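Local atomic coordinates of Cow rumen GH26 endo-mannanase (Metagenome, PDB entry 6UEH), a protein that probably hydrolyses internal beta-1,4-mannosidic bonds of mannans such as galactomannan, as an endo-mannanase of glycoside hydrolase family 26. Residues A[236-241]-A[307-312]; A[360-365]-A[384-389]; A[380-385]-A[423-428]; A[408-413]-A[443-448]. All blocks are in the same frame, centred on the assembly; numbering follows the deposited sequence.

Interaction 1 (A[236-241]-A[307-312]); sequences TASWHI and IFRPLH. With ACT (acetate ion), chain D.
Thr236 to Ser238 and Ile307 to Arg309 lie side by side as parallel strands, their short axes 4.7 Å apart at closest and inclined by 16°. Ala237 sits between two bonds of this pairing: its N donates to Ile307 O, and its O receives Arg309 N at 2.8 Å. Ile307 O is gripped twice, because Thr236 OG1 also donates to it at 2.8 Å, from the face of the carbonyl plane opposite Ala237 N. Beta-branched threonine suits an extended strand, and with OG1 anti to the backbone N (chi1 -174°) its hydroxyl supplies this extra donor. That hydroxyl also accepts from a water which in turn takes the N-H of Arg309 NE. Ser238 OG, hydrogen-bonded to Asp206, is linked to Arg309 NH2 by a second water, weakly on the arginine side; the guanidinium itself forms salt bridges with Glu428 and Asp386. Further along the chains, single waters join Trp239 N to Arg309 O and Trp239 O to Leu311 N. The edge of His312 meets the face of His240, with the ring planes at 69° and His312 CE1 over that face, offset toward the rim. Both histidines donate from NE2 to one acetate, His240 to O at 2.6 Å and His312 to OXT at 2.9 Å. The acetate, probably from the crystallisation liquor, may mark a polar pocket at the C-terminal strand ends, where TIM-barrel enzymes hold their active sites. Strands 202-206 and 357-362 flank the pair, while Trp239 and Phe308 pack against helix 280-301, and Phe308 and Pro310 against helix 334-351.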
# COMPACT_ATOMS: atom_id res chain seq x y z
N THR A 236 16.45 0.99 0.20
CA THR A 236 15.42 0.74 -0.80
C THR A 236 15.66 1.68 -1.98
O THR A 236 16.23 2.76 -1.81
CB THR A 236 13.99 0.92 -0.25
OG1 THR A 236 13.03 0.53 -1.23
CG2 THR A 236 13.73 2.37 0.15
N ALA A 237 15.24 1.28 -3.18
CA ALA A 237 15.46 2.14 -4.34
C ALA A 237 14.39 1.98 -5.41
O ALA A 237 13.98 0.87 -5.74
CB ALA A 237 16.83 1.88 -4.93
N SER A 238 13.95 3.11 -5.95
CA SER A 238 13.07 3.13 -7.11
C SER A 238 13.90 3.38 -8.36
O SER A 238 15.13 3.48 -8.30
CB SER A 238 11.97 4.18 -6.95
OG SER A 238 12.50 5.42 -6.48
N TRP A 239 13.24 3.49 -9.51
CA TRP A 239 13.93 3.60 -10.78
C TRP A 239 13.11 4.43 -11.77
O TRP A 239 12.42 3.88 -12.62
CB TRP A 239 14.21 2.20 -11.35
CG TRP A 239 15.04 2.16 -12.60
CD1 TRP A 239 16.05 3.01 -12.95
CD2 TRP A 239 14.93 1.21 -13.67
NE1 TRP A 239 16.58 2.65 -14.17
CE2 TRP A 239 15.90 1.55 -14.63
CE3 TRP A 239 14.10 0.11 -13.90
CZ2 TRP A 239 16.07 0.82 -15.81
CZ3 TRP A 239 14.27 -0.61 -15.08
CH2 TRP A 239 15.24 -0.25 -16.02
N HIS A 240 13.19 5.75 -11.65
CA HIS A 240 12.45 6.66 -12.53
C HIS A 240 13.07 6.73 -13.92
O HIS A 240 13.46 7.81 -14.38
CB HIS A 240 12.38 8.06 -11.92
CG HIS A 240 11.40 8.20 -10.80
ND1 HIS A 240 11.66 7.75 -9.52
CD2 HIS A 240 10.16 8.74 -10.76
CE1 HIS A 240 10.62 8.00 -8.75
NE2 HIS A 240 9.70 8.61 -9.47
N ILE A 241 13.14 5.59 -14.60
CA ILE A 241 13.77 5.54 -15.92
C ILE A 241 12.92 6.26 -16.97
O ILE A 241 11.76 5.92 -17.19
CB ILE A 241 14.05 4.07 -16.35
CG1 ILE A 241 14.64 4.03 -17.76
CG2 ILE A 241 12.79 3.21 -16.24
CD1 ILE A 241 16.00 4.68 -17.88
N ILE A 307 16.04 -3.41 -1.19
CA ILE A 307 14.60 -3.46 -1.45
C ILE A 307 14.34 -2.70 -2.74
O ILE A 307 14.24 -1.47 -2.74
CB ILE A 307 13.78 -2.86 -0.29
CG1 ILE A 307 14.13 -3.57 1.03
CG2 ILE A 307 12.29 -2.96 -0.58
CD1 ILE A 307 13.52 -2.93 2.25
N PHE A 308 14.27 -3.44 -3.84
CA PHE A 308 14.19 -2.84 -5.17
C PHE A 308 12.74 -2.66 -5.61
O PHE A 308 11.98 -3.63 -5.68
CB PHE A 308 14.96 -3.72 -6.17
CG PHE A 308 15.12 -3.10 -7.53
CD1 PHE A 308 15.47 -1.77 -7.66
CD2 PHE A 308 14.94 -3.86 -8.68
CE1 PHE A 308 15.63 -1.20 -8.92
CE2 PHE A 308 15.09 -3.30 -9.93
CZ PHE A 308 15.43 -1.97 -10.05
N ARG A 309 12.37 -1.41 -5.88
CA ARG A 309 10.99 -1.07 -6.24
C ARG A 309 10.92 -0.44 -7.63
O ARG A 309 10.66 0.76 -7.77
CB ARG A 309 10.40 -0.13 -5.18
CG ARG A 309 8.90 0.10 -5.29
CD ARG A 309 8.38 0.87 -4.08
NE ARG A 309 9.06 2.15 -3.91
CZ ARG A 309 8.54 3.33 -4.23
NH1 ARG A 309 7.32 3.40 -4.74
NH2 ARG A 309 9.24 4.44 -4.04
N PRO A 310 11.15 -1.25 -8.68
CA PRO A 310 11.07 -0.71 -10.04
C PRO A 310 9.63 -0.63 -10.50
O PRO A 310 8.76 -1.18 -9.82
CB PRO A 310 11.85 -1.75 -10.85
CG PRO A 310 11.52 -3.04 -10.15
CD PRO A 310 11.40 -2.70 -8.68
N LEU A 311 9.38 0.06 -11.62
CA LEU A 311 8.07 0.04 -12.26
C LEU A 311 6.95 0.34 -11.27
O LEU A 311 5.93 -0.35 -11.24
CB LEU A 311 7.84 -1.33 -12.93
CG LEU A 311 8.89 -1.74 -13.97
CD1 LEU A 311 8.76 -3.21 -14.31
CD2 LEU A 311 8.74 -0.89 -15.21
N HIS A 312 7.16 1.37 -10.46
CA HIS A 312 6.30 1.64 -9.32
C HIS A 312 5.07 2.48 -9.69
O HIS A 312 5.01 3.06 -10.78
CB HIS A 312 7.10 2.34 -8.22
CG HIS A 312 7.53 3.73 -8.56
ND1 HIS A 312 8.33 4.01 -9.65
CD2 HIS A 312 7.29 4.92 -7.96
CE1 HIS A 312 8.56 5.31 -9.70
NE2 HIS A 312 7.94 5.88 -8.69
C ACT D . 7.48 9.48 -7.26
O ACT D . 7.62 9.86 -8.44
OXT ACT D . 7.74 8.28 -7.04
CH3 ACT D . 7.02 10.41 -6.18
O HOH W 1 11.66 2.40 -2.75
O HOH W 2 12.54 4.77 -3.57
O HOH W 3 10.84 2.65 -9.74
O HOH W 4 10.78 1.81 -13.35

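Interaction 2 (A[360-365]-A[384-389]); sequences EQNLYA and GYDKYN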
# COMPACT_ATOMS: atom_id res chain seq x y z
N GLU A 360 9.91 -5.30 -4.54
CA GLU A 360 8.71 -4.66 -4.01
C GLU A 360 7.88 -4.05 -5.13
O GLU A 360 8.36 -3.21 -5.89
CB GLU A 360 9.07 -3.57 -2.99
CG GLU A 360 7.86 -2.87 -2.39
CD GLU A 360 8.22 -1.95 -1.25
OE1 GLU A 360 9.34 -1.40 -1.24
OE2 GLU A 360 7.37 -1.77 -0.34
N GLN A 361 6.63 -4.49 -5.23
CA GLN A 361 5.73 -3.97 -6.24
C GLN A 361 4.62 -3.14 -5.61
O GLN A 361 4.00 -3.57 -4.63
CB GLN A 361 5.13 -5.12 -7.06
CG GLN A 361 4.23 -4.65 -8.20
CD GLN A 361 3.76 -5.80 -9.07
OE1 GLN A 361 3.15 -6.75 -8.59
NE2 GLN A 361 4.06 -5.71 -10.36
N ASN A 362 4.39 -1.96 -6.16
CA ASN A 362 3.28 -1.13 -5.71
C ASN A 362 1.94 -1.72 -6.13
O ASN A 362 1.82 -2.30 -7.20
CB ASN A 362 3.41 0.30 -6.26
CG ASN A 362 4.24 1.20 -5.36
OD1 ASN A 362 5.27 1.72 -5.77
ND2 ASN A 362 3.78 1.41 -4.13
N LEU A 363 0.96 -1.59 -5.26
CA LEU A 363 -0.42 -1.86 -5.62
C LEU A 363 -1.27 -0.73 -5.07
O LEU A 363 -0.89 -0.07 -4.11
CB LEU A 363 -0.90 -3.21 -5.07
CG LEU A 363 -0.35 -4.49 -5.72
CD1 LEU A 363 -0.82 -5.72 -4.96
CD2 LEU A 363 -0.77 -4.57 -7.18
N TYR A 364 -2.42 -0.50 -5.70
CA TYR A 364 -3.40 0.42 -5.14
C TYR A 364 -4.63 -0.36 -4.69
O TYR A 364 -4.71 -1.57 -4.90
CB TYR A 364 -3.76 1.50 -6.16
CG TYR A 364 -2.67 2.53 -6.33
CD1 TYR A 364 -2.60 3.64 -5.50
CD2 TYR A 364 -1.70 2.38 -7.31
CE1 TYR A 364 -1.59 4.57 -5.65
CE2 TYR A 364 -0.69 3.31 -7.47
CZ TYR A 364 -0.64 4.41 -6.63
OH TYR A 364 0.36 5.34 -6.78
N ALA A 365 -5.57 0.33 -4.06
CA ALA A 365 -6.75 -0.33 -3.52
C ALA A 365 -8.03 0.37 -3.96
O ALA A 365 -9.02 0.38 -3.22
CB ALA A 365 -6.68 -0.40 -2.01
N GLY A 384 4.14 -2.57 -1.86
CA GLY A 384 4.27 -1.20 -1.41
C GLY A 384 3.02 -0.40 -1.69
O GLY A 384 2.34 -0.62 -2.70
N TYR A 385 2.69 0.52 -0.79
CA TYR A 385 1.61 1.46 -1.05
C TYR A 385 2.13 2.88 -0.91
O TYR A 385 2.75 3.23 0.09
CB TYR A 385 0.42 1.23 -0.10
CG TYR A 385 -0.76 2.10 -0.44
CD1 TYR A 385 -1.56 1.81 -1.55
CD2 TYR A 385 -1.08 3.22 0.31
CE1 TYR A 385 -2.63 2.61 -1.88
CE2 TYR A 385 -2.16 4.03 -0.02
CZ TYR A 385 -2.93 3.71 -1.12
OH TYR A 385 -4.00 4.50 -1.46
N ASP A 386 1.88 3.70 -1.93
CA ASP A 386 2.31 5.09 -1.91
C ASP A 386 1.14 5.98 -1.50
O ASP A 386 0.22 6.22 -2.28
CB ASP A 386 2.88 5.50 -3.26
CG ASP A 386 4.21 4.82 -3.56
OD1 ASP A 386 4.58 3.88 -2.83
OD2 ASP A 386 4.89 5.24 -4.51
N LYS A 387 1.19 6.45 -0.26
CA LYS A 387 0.06 7.13 0.36
C LYS A 387 0.22 8.65 0.39
O LYS A 387 0.90 9.19 1.26
CB LYS A 387 -0.15 6.62 1.78
CG LYS A 387 -1.33 7.27 2.50
CD LYS A 387 -1.17 7.17 4.01
CE LYS A 387 0.06 7.93 4.48
NZ LYS A 387 -0.02 9.38 4.14
N TYR A 388 -0.41 9.32 -0.57
CA TYR A 388 -0.42 10.78 -0.58
C TYR A 388 -1.85 11.26 -0.35
O TYR A 388 -2.64 11.35 -1.29
CB TYR A 388 0.14 11.31 -1.89
CG TYR A 388 1.63 11.07 -2.05
CD1 TYR A 388 2.55 11.98 -1.55
CD2 TYR A 388 2.11 9.94 -2.69
CE1 TYR A 388 3.91 11.78 -1.69
CE2 TYR A 388 3.47 9.72 -2.83
CZ TYR A 388 4.37 10.64 -2.33
OH TYR A 388 5.72 10.44 -2.46
N ASN A 389 -2.17 11.56 0.90
CA ASN A 389 -3.55 11.89 1.26
C ASN A 389 -3.71 13.23 1.97
O ASN A 389 -4.65 13.41 2.74
CB ASN A 389 -4.15 10.77 2.12
CG ASN A 389 -3.32 10.47 3.36
OD1 ASN A 389 -2.29 11.11 3.62
ND2 ASN A 389 -3.77 9.50 4.15
O HOH W 5 0.54 2.19 -4.26
O HOH W 6 0.29 7.38 -5.08
O HOH W 7 -5.71 3.23 -3.17
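Tyr364 and Tyr385 meet obliquely, their planes 72° apart, with Tyr364 CD1 3.8 Å from Tyr385 CE1. A water lies over the centre of one face of Tyr364, held by Leu363 O and Asp386 N, and two more waters sit in the plane of that ring at its edge. One of these joins Tyr364 OH to Asp386 O, the other Tyr385 OH to Ala365 N, so tyrosine suits both positions: the ring packs while the hydroxyl ties down water between diverging chains. At the edge of the Tyr385 ring, Leu363 O comes to 3.2 Å from Tyr385 CD1. The amide of Asn362 and the carboxylate of Asp386 stand nearly perpendicular, 86° apart, and Asn362 ND2 donates to Asp386 OD1 at 2.9 Å from above the carboxylate plane. Asn362 ND2 also makes a weak bond to Gly384 O, while its OD1 accepts from Arg309 NH1, the same nitrogen that forms a salt bridge with Asp386 OD2. An amide, donor and acceptor at once, thus joins the arginine to the parallel strand pair. Gly384 N bonds to Gln361 O, and Leu363 N to Gly384 O at 3.1 Å. Glycine fits because Glu360 OE2 comes to 3.3 Å from Gly384 CA, on the side where a side chain would project; the other carboxylate oxygen, OE1, is hydrogen-bonded to Tyr447. The two are adjacent parallel strands of the family 26 TIM barrel: strand 306-309 lies beyond 357-362, strand 423-429 beyond 382-387, and Leu363 and Tyr385 rest on Leu414 of helix 408-417.

Interaction 3 (A[380-385]-A[423-428]); sequences VDMIGY and MISLAE
Ile383 is bonded to the neighbouring parallel strand through both its own N and its own O: the N donates almost straight to Met423 O at 2.9 Å, and the O accepts from Ser425 N at 2.9 Å. The pairing continues as Tyr385 N donates to Ser425 O at 2.8 Å, then frays with a weak bond from Ala427 N to Tyr385 O. Beside Met423, a water bridges Asp381 O and Met423 N. Around this backbone shell the side chains are mostly apolar. Met382 and Met423 lie on the same face and bring their CE methyls to 4.3 Å, unbranched, flexible thioethers that mould to the face of the sheet under helix 152-164. On the other face Ile383 CB touches Ile424 CG1, beta-branched residues being well suited to extended chain. Ala427 CB packs 4.0 Å from Gly384 CA; glycine suits this place because a CB on Gly384 would run into that methyl. Leu426 CD2 lies 4.1 Å from Tyr385 CD2, at the ring's edge and near its plane. One shell further out, Gln158 and Leu161 of helix 152-164 cover both methionines, and Phe411 and Leu414 of helix 408-417 cover Ile424, as expected of a beta-alpha-beta unit. The chain turns a corner at Glu428, whose carboxylate pairs with Arg309 and Tyr388 OH and lies about 3 Å, nearest atoms, from the bound acetate. The chemistry therefore changes along the contact, from an apolar, hydrogen-bonded strand pair to a carboxylate-bearing end beside the bound acetate.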
# COMPACT_ATOMS: atom_id res chain seq x y z
N VAL A 380 7.13 -11.39 -6.92
CA VAL A 380 7.08 -10.25 -5.99
C VAL A 380 7.41 -10.70 -4.56
O VAL A 380 6.97 -11.76 -4.13
CB VAL A 380 5.68 -9.57 -6.02
CG1 VAL A 380 5.63 -8.39 -5.07
CG2 VAL A 380 5.32 -9.13 -7.44
N ASP A 381 8.17 -9.88 -3.84
CA ASP A 381 8.57 -10.22 -2.47
C ASP A 381 7.93 -9.31 -1.42
O ASP A 381 8.01 -9.59 -0.22
CB ASP A 381 10.09 -10.14 -2.32
CG ASP A 381 10.81 -11.07 -3.27
OD1 ASP A 381 10.36 -12.22 -3.43
OD2 ASP A 381 11.84 -10.65 -3.85
N MET A 382 7.32 -8.22 -1.87
CA MET A 382 6.79 -7.22 -0.95
C MET A 382 5.80 -6.32 -1.69
O MET A 382 6.00 -6.03 -2.87
CB MET A 382 7.92 -6.39 -0.34
CG MET A 382 7.48 -5.33 0.66
SD MET A 382 8.86 -4.32 1.26
CE MET A 382 9.93 -5.58 1.96
N ILE A 383 4.75 -5.89 -1.00
CA ILE A 383 3.80 -4.96 -1.58
C ILE A 383 3.99 -3.57 -0.99
O ILE A 383 4.00 -3.39 0.22
CB ILE A 383 2.34 -5.40 -1.34
CG1 ILE A 383 2.11 -6.81 -1.89
CG2 ILE A 383 1.37 -4.41 -1.97
CD1 ILE A 383 2.32 -6.92 -3.38
N GLY A 384 4.14 -2.57 -1.86
CA GLY A 384 4.27 -1.20 -1.41
C GLY A 384 3.02 -0.40 -1.69
O GLY A 384 2.34 -0.62 -2.70
N TYR A 385 2.69 0.52 -0.79
CA TYR A 385 1.61 1.46 -1.05
C TYR A 385 2.13 2.88 -0.91
O TYR A 385 2.75 3.23 0.09
CB TYR A 385 0.42 1.23 -0.10
CG TYR A 385 -0.76 2.10 -0.44
CD1 TYR A 385 -1.56 1.81 -1.55
CD2 TYR A 385 -1.08 3.22 0.31
CE1 TYR A 385 -2.63 2.61 -1.88
CE2 TYR A 385 -2.16 4.03 -0.02
CZ TYR A 385 -2.93 3.71 -1.12
OH TYR A 385 -4.00 4.50 -1.46
N MET A 423 4.46 -9.16 2.74
CA MET A 423 4.45 -8.04 3.66
C MET A 423 4.03 -6.77 2.93
O MET A 423 4.29 -6.62 1.73
CB MET A 423 5.82 -7.85 4.32
CG MET A 423 6.19 -8.96 5.28
SD MET A 423 7.82 -8.71 6.01
CE MET A 423 8.87 -8.86 4.57
N ILE A 424 3.39 -5.86 3.65
CA ILE A 424 2.88 -4.63 3.06
C ILE A 424 3.46 -3.41 3.76
O ILE A 424 3.54 -3.37 4.99
CB ILE A 424 1.35 -4.58 3.14
CG1 ILE A 424 0.78 -5.86 2.55
CG2 ILE A 424 0.81 -3.35 2.40
CD1 ILE A 424 -0.68 -5.84 2.49
N SER A 425 3.85 -2.41 2.97
CA SER A 425 4.48 -1.22 3.52
C SER A 425 3.95 0.08 2.91
O SER A 425 3.26 0.07 1.90
CB SER A 425 5.99 -1.29 3.31
OG SER A 425 6.29 -1.22 1.93
N LEU A 426 4.30 1.19 3.55
CA LEU A 426 4.10 2.51 2.97
C LEU A 426 5.39 2.91 2.26
O LEU A 426 6.26 3.55 2.86
CB LEU A 426 3.71 3.54 4.03
CG LEU A 426 2.33 3.37 4.67
CD1 LEU A 426 2.15 4.34 5.83
CD2 LEU A 426 1.24 3.56 3.63
N ALA A 427 5.51 2.52 1.00
CA ALA A 427 6.74 2.73 0.23
C ALA A 427 7.02 4.22 0.01
O ALA A 427 8.17 4.63 -0.07
CB ALA A 427 6.66 2.01 -1.11
N GLU A 428 5.95 5.00 -0.10
CA GLU A 428 6.03 6.45 -0.18
C GLU A 428 4.86 7.08 0.56
O GLU A 428 3.78 6.48 0.64
CB GLU A 428 6.03 6.96 -1.63
CG GLU A 428 7.19 6.52 -2.49
CD GLU A 428 7.16 7.17 -3.86
OE1 GLU A 428 6.47 8.20 -4.01
OE2 GLU A 428 7.82 6.66 -4.79
O HOH W 8 6.80 -10.56 1.97

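Interaction 4 (A[408-413]-A[443-448]); sequences TPIFYT and AAWLYF
Phe411 and Trp445 carry the tight part of this contact, the phenylalanine edge meeting the indole face with planes 69° apart. Phe411 CB forms a CH-pi contact, 4.0 Å from the centroid of the tryptophan six-membered ring. With CG anti to the backbone N (chi1 176°), the Phe411 ring is carried toward Ala444 and pressed against backbone as well: Ala444 N lies over the centre of one face, Phe411 CE1 comes to 3.4 Å from Ala444 C, and Phe411 CZ touches Ala444 CB at 3.6 Å. Alanine suits this place, since its short side chain lets the ring lie close on the main chain. Trp445 is fixed from its polar corner by a bond from NE1 to Ala406 O, leaving its broad face to the phenylalanine. Elsewhere the contact thins to single touches. On the partly exposed side Ile410 CG2 meets only the indole edge, 3.9 Å from Trp445 CH2. Thr408 OG1, still buried, is 3.6 Å from Ala443 CB while hydrogen-bonding to Glu441. No hydrogen bond crosses between the segments, so complementary shape is what they share. Pro409, in the first turn of the helix, faces away and is exposed. Helix 408-417 thus leans on the loop that follows helix 435-441, with Phe411 and Trp445 both resting on Ile424 of strand 423-429, and Trp445 also reaching Ile169 of strand 169-174.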
# COMPACT_ATOMS: atom_id res chain seq x y z
N THR A 408 -6.13 2.17 7.58
CA THR A 408 -6.25 0.75 7.89
C THR A 408 -7.04 -0.07 6.85
O THR A 408 -6.61 -1.17 6.50
CB THR A 408 -6.89 0.56 9.29
OG1 THR A 408 -6.15 1.33 10.24
CG2 THR A 408 -6.90 -0.90 9.71
N PRO A 409 -8.18 0.46 6.34
CA PRO A 409 -8.86 -0.30 5.28
C PRO A 409 -7.99 -0.58 4.05
O PRO A 409 -8.11 -1.65 3.45
CB PRO A 409 -10.03 0.62 4.90
CG PRO A 409 -10.31 1.37 6.14
CD PRO A 409 -8.98 1.62 6.77
N ILE A 410 -7.13 0.37 3.67
CA ILE A 410 -6.23 0.16 2.54
C ILE A 410 -5.25 -0.97 2.85
O ILE A 410 -4.98 -1.82 2.00
CB ILE A 410 -5.44 1.44 2.19
CG1 ILE A 410 -6.39 2.55 1.73
CG2 ILE A 410 -4.40 1.16 1.11
CD1 ILE A 410 -5.69 3.83 1.30
N PHE A 411 -4.72 -0.97 4.07
CA PHE A 411 -3.78 -2.01 4.47
C PHE A 411 -4.40 -3.40 4.33
O PHE A 411 -3.80 -4.30 3.74
CB PHE A 411 -3.31 -1.79 5.91
CG PHE A 411 -2.41 -2.89 6.42
CD1 PHE A 411 -1.07 -2.92 6.07
CD2 PHE A 411 -2.92 -3.89 7.23
CE1 PHE A 411 -0.25 -3.93 6.52
CE2 PHE A 411 -2.10 -4.90 7.69
CZ PHE A 411 -0.76 -4.92 7.34
N TYR A 412 -5.61 -3.58 4.86
CA TYR A 412 -6.22 -4.91 4.87
C TYR A 412 -6.80 -5.29 3.51
O TYR A 412 -6.94 -6.48 3.21
CB TYR A 412 -7.27 -5.00 5.97
CG TYR A 412 -6.63 -5.17 7.32
CD1 TYR A 412 -6.09 -6.39 7.70
CD2 TYR A 412 -6.51 -4.10 8.20
CE1 TYR A 412 -5.48 -6.56 8.93
CE2 TYR A 412 -5.90 -4.26 9.43
CZ TYR A 412 -5.38 -5.49 9.79
OH TYR A 412 -4.77 -5.66 11.01
N THR A 413 -7.12 -4.30 2.68
CA THR A 413 -7.52 -4.58 1.31
C THR A 413 -6.33 -5.17 0.54
O THR A 413 -6.46 -6.19 -0.15
CB THR A 413 -8.02 -3.31 0.59
OG1 THR A 413 -9.22 -2.85 1.21
CG2 THR A 413 -8.30 -3.59 -0.88
N ALA A 443 -2.83 -1.21 12.02
CA ALA A 443 -2.40 -0.97 10.65
C ALA A 443 -0.92 -1.32 10.54
O ALA A 443 -0.06 -0.47 10.74
CB ALA A 443 -2.66 0.47 10.25
N ALA A 444 -0.65 -2.58 10.22
CA ALA A 444 0.69 -3.14 10.38
C ALA A 444 1.63 -2.89 9.20
O ALA A 444 2.42 -3.77 8.85
CB ALA A 444 0.59 -4.65 10.64
N TRP A 445 1.55 -1.70 8.61
CA TRP A 445 2.49 -1.29 7.57
C TRP A 445 3.92 -1.59 8.01
O TRP A 445 4.32 -1.21 9.11
CB TRP A 445 2.37 0.21 7.26
CG TRP A 445 1.00 0.69 6.88
CD1 TRP A 445 0.11 1.34 7.68
CD2 TRP A 445 0.38 0.59 5.59
NE1 TRP A 445 -1.03 1.64 6.97
CE2 TRP A 445 -0.89 1.19 5.69
CE3 TRP A 445 0.78 0.04 4.36
CZ2 TRP A 445 -1.77 1.25 4.61
CZ3 TRP A 445 -0.09 0.11 3.29
CH2 TRP A 445 -1.35 0.71 3.42
N LEU A 446 4.67 -2.29 7.16
CA LEU A 446 6.03 -2.72 7.51
C LEU A 446 6.97 -1.54 7.76
O LEU A 446 7.75 -1.55 8.71
CB LEU A 446 6.61 -3.60 6.41
CG LEU A 446 8.09 -3.98 6.56
CD1 LEU A 446 8.33 -4.74 7.86
CD2 LEU A 446 8.57 -4.78 5.36
N TYR A 447 6.90 -0.53 6.89
CA TYR A 447 7.70 0.67 7.08
C TYR A 447 7.01 1.90 6.48
O TYR A 447 6.01 1.77 5.77
CB TYR A 447 9.11 0.50 6.49
CG TYR A 447 9.24 0.48 4.97
CD1 TYR A 447 9.40 1.65 4.24
CD2 TYR A 447 9.26 -0.73 4.27
CE1 TYR A 447 9.54 1.64 2.86
CE2 TYR A 447 9.40 -0.75 2.89
CZ TYR A 447 9.55 0.43 2.19
OH TYR A 447 9.69 0.41 0.82
N PHE A 448 7.52 3.08 6.80
CA PHE A 448 7.05 4.31 6.17
C PHE A 448 8.22 5.04 5.53
O PHE A 448 9.38 4.77 5.86
CB PHE A 448 6.33 5.23 7.18
CG PHE A 448 7.18 5.69 8.34
CD1 PHE A 448 8.11 6.71 8.18
CD2 PHE A 448 7.01 5.14 9.60
CE1 PHE A 448 8.88 7.14 9.25
CE2 PHE A 448 7.77 5.57 10.67
CZ PHE A 448 8.71 6.57 10.50

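The four contacts belong to one family 26 TIM-barrel domain. Interaction 1 comes first along the chain; interaction 3 begins on the strand where interaction 2 ends, and the segments of 3 and 4 alternate. Interactions 1, 2 and 3 join neighbours in the same eight-stranded parallel sheet; 2 and 3 share strand 382-387 and have centres about 7 Å apart. Interaction 4 lies about 9 Å from interaction 3, between centres, and brings in helix 408-417, which connects strands 382-387 and 423-429. Interactions 1 and 4 are farthest apart, about 20 Å between centres. Arg309 of interaction 1 reaches both interaction 2 and interaction 3, so polar groups from separate strands converge beside the acetate, consistent with a shared substrate site.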